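Long-range contact in putative cytochrome P450 hydroxylase (Chondromyces apiculatus DSM 436, PDB 6GMF), which probably works as a versatile heme-dependent cytochrome P450 monooxygenase that oxidises terpenes: residues 367-372 and 386-391. Numbering follows the deposited sequence.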
loop_
_atom_site.group_PDB
_atom_site.type_symbol
_atom_site.label_atom_id
_atom_site.label_comp_id
_atom_site.label_asym_id
_atom_site.label_seq_id
_atom_site.Cartn_x
_atom_site.Cartn_y
_atom_site.Cartn_z
ATOM N N ILE A 367 -9.727 23.461 -4.297
ATOM C CA ILE A 367 -9.970 22.096 -4.712
ATOM C C ILE A 367 -11.241 21.612 -4.035
ATOM O O ILE A 367 -11.357 21.701 -2.806
ATOM C CB ILE A 367 -8.769 21.204 -4.344
ATOM C CG1 ILE A 367 -7.468 21.766 -4.924
ATOM C CG2 ILE A 367 -9.002 19.767 -4.779
ATOM C CD1 ILE A 367 -6.214 21.372 -4.168
ATOM N N GLN A 368 -12.151 21.036 -4.815
ATOM C CA GLN A 368 -13.398 20.506 -4.320
ATOM C C GLN A 368 -13.655 19.202 -5.047
ATOM O O GLN A 368 -13.185 19.038 -6.169
ATOM C CB GLN A 368 -14.570 21.441 -4.589
ATOM C CG GLN A 368 -14.478 22.746 -3.828
ATOM C CD GLN A 368 -15.856 23.294 -3.523
ATOM O OE1 GLN A 368 -16.805 23.083 -4.279
ATOM N NE2 GLN A 368 -15.976 23.972 -2.389
ATOM N N ARG A 369 -14.421 18.321 -4.420
ATOM C CA ARG A 369 -14.915 17.181 -5.105
ATOM C C ARG A 369 -16.090 17.630 -5.966
ATOM O O ARG A 369 -16.826 18.528 -5.609
ATOM C CB ARG A 369 -15.322 16.056 -4.151
ATOM C CG ARG A 369 -14.178 15.483 -3.332
ATOM C CD ARG A 369 -14.553 14.088 -2.860
ATOM N NE ARG A 369 -15.652 14.163 -1.893
ATOM C CZ ARG A 369 -15.491 14.226 -0.575
ATOM N NH1 ARG A 369 -14.299 14.519 -0.052
ATOM N NH2 ARG A 369 -16.533 13.968 0.212
ATOM N N VAL A 370 -16.296 16.937 -7.071
ATOM C CA VAL A 370 -17.533 17.100 -7.833
ATOM C C VAL A 370 -18.695 16.544 -6.996
ATOM O O VAL A 370 -19.749 17.186 -6.876
ATOM C CB VAL A 370 -17.446 16.446 -9.218
ATOM C CG1 VAL A 370 -18.825 16.409 -9.882
ATOM C CG2 VAL A 370 -16.417 17.163 -10.101
ATOM N N SER A 371 -18.477 15.388 -6.374
ATOM C CA SER A 371 -19.499 14.648 -5.638
ATOM C C SER A 371 -19.144 14.612 -4.146
ATOM O O SER A 371 -17.999 14.401 -3.770
ATOM C CB SER A 371 -19.632 13.266 -6.203
ATOM O OG SER A 371 -20.545 12.478 -5.456
ATOM N N GLN A 372 -20.146 14.789 -3.283
ATOM C CA GLN A 372 -19.920 14.655 -1.837
ATOM C C GLN A 372 -19.692 13.175 -1.523
ATOM O O GLN A 372 -18.878 12.829 -0.668
ATOM C CB GLN A 372 -21.111 15.235 -1.058
ATOM C CG GLN A 372 -20.900 15.345 0.458
ATOM C CD GLN A 372 -21.278 14.088 1.203
ATOM O OE1 GLN A 372 -20.802 13.805 2.309
ATOM N NE2 GLN A 372 -22.146 13.310 0.601
ATOM N N SER A 386 -12.558 4.575 -6.277
ATOM C CA SER A 386 -12.633 3.974 -7.605
ATOM C C SER A 386 -12.429 5.028 -8.706
ATOM O O SER A 386 -11.932 4.728 -9.782
ATOM C CB SER A 386 -13.933 3.228 -7.788
ATOM O OG SER A 386 -15.030 4.124 -7.755
ATOM N N THR A 387 -12.885 6.240 -8.418
ATOM C CA THR A 387 -12.749 7.441 -9.215
ATOM C C THR A 387 -12.818 8.625 -8.240
ATOM O O THR A 387 -13.407 8.484 -7.151
ATOM C CB THR A 387 -13.874 7.502 -10.257
ATOM O OG1 THR A 387 -13.669 8.637 -11.099
ATOM C CG2 THR A 387 -15.229 7.630 -9.618
ATOM N N LEU A 388 -12.208 9.764 -8.593
ATOM C CA LEU A 388 -12.228 10.931 -7.760
ATOM C C LEU A 388 -12.230 12.180 -8.637
ATOM O O LEU A 388 -11.216 12.877 -8.795
ATOM C CB LEU A 388 -11.042 10.920 -6.780
ATOM C CG LEU A 388 -11.070 12.021 -5.710
ATOM C CD1 LEU A 388 -12.280 11.825 -4.817
ATOM C CD2 LEU A 388 -9.808 12.070 -4.868
ATOM N N PRO A 389 -13.399 12.515 -9.230
ATOM C CA PRO A 389 -13.546 13.751 -9.980
ATOM C C PRO A 389 -13.381 14.924 -9.014
ATOM O O PRO A 389 -14.111 14.984 -8.004
ATOM C CB PRO A 389 -14.949 13.626 -10.587
ATOM C CG PRO A 389 -15.209 12.159 -10.636
ATOM C CD PRO A 389 -14.599 11.668 -9.330
ATOM N N LEU A 390 -12.468 15.848 -9.349
ATOM C CA LEU A 390 -12.204 17.038 -8.608
ATOM C C LEU A 390 -12.433 18.306 -9.455
ATOM O O LEU A 390 -12.168 18.335 -10.670
ATOM C CB LEU A 390 -10.730 17.012 -8.194
ATOM C CG LEU A 390 -10.383 16.500 -6.790
ATOM C CD1 LEU A 390 -11.453 15.640 -6.118
ATOM C CD2 LEU A 390 -9.010 15.896 -6.735
ATOM N N ARG A 391 -12.802 19.394 -8.780
ATOM C CA ARG A 391 -12.909 20.694 -9.403
ATOM C C ARG A 391 -11.749 21.538 -8.878
ATOM O O ARG A 391 -11.595 21.657 -7.671
ATOM C CB ARG A 391 -14.299 21.267 -9.100
ATOM C CG ARG A 391 -14.535 22.738 -9.412
ATOM C CD ARG A 391 -15.994 23.101 -9.106
ATOM N NE ARG A 391 -16.935 22.006 -9.359
ATOM C CZ ARG A 391 -17.440 21.699 -10.556
ATOM N NH1 ARG A 391 -17.129 22.430 -11.615
ATOM N NH2 ARG A 391 -18.247 20.660 -10.699
HETATM O O HOH W 1 -16.241 13.623 -6.954
#
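The guanidinium of Arg-391 reaches across to Val-370, whose methyl CG2 meets NH2 obliquely, 4.0 Å away. The other guanidinium, that of Arg-369, has the C=O of Gln-372 in its plane at the edge: NH2 donates to Gln-372 O at 2.8 Å. A bend at chi3 (-67°) accompanies a bond from NE to Ser-371 O, 16° out of that plane, so two bonds from one side chain hold carbonyls of the loop that follows. NH2 also forms a salt bridge with Asp-251, and NH1 donates to Thr-250, both at the end of helix 220-251. The aliphatic part of Arg-369 is used too: CG lies against Leu-390 CD1, and CD touches Leu-388 CD1 at 3.8 Å. An alanine in place of Arg-369 would probably leave Asp-251 without this charge partner, take the donors from the carbonyls of Ser-371 and Gln-372, and lose the contacts with the two leucine methyls. On the backbone, Gln-368 and Arg-391 form an antiparallel hydrogen-bonded pair; Gln-368 O takes the amide of Arg-391 at 2.7 Å, nearly straight (172°), and Gln-368 N returns a bond to Arg-391 O. Arg-369 and Leu-390 follow as the non-hydrogen-bonded pair. Beyond them Val-370 N still reaches Pro-389 O at 3.1 Å, though from above the carbonyl plane. A water gives that same oxygen a second bond and accepts from Ser-371 N, bridging the two segments just past strand 368-369. Val-370 CG2 packs on Pro-389 CB, while Ile-367 CG2 sits 4.1 Å from Leu-390 CG. Strand 126-128 flanks 389-391 on its other edge, completing a small antiparallel sheet. Such a sheet, drawing two strands from the C-terminal end of the chain, is characteristic of the cytochrome P450 fold; here it lies away from the heme.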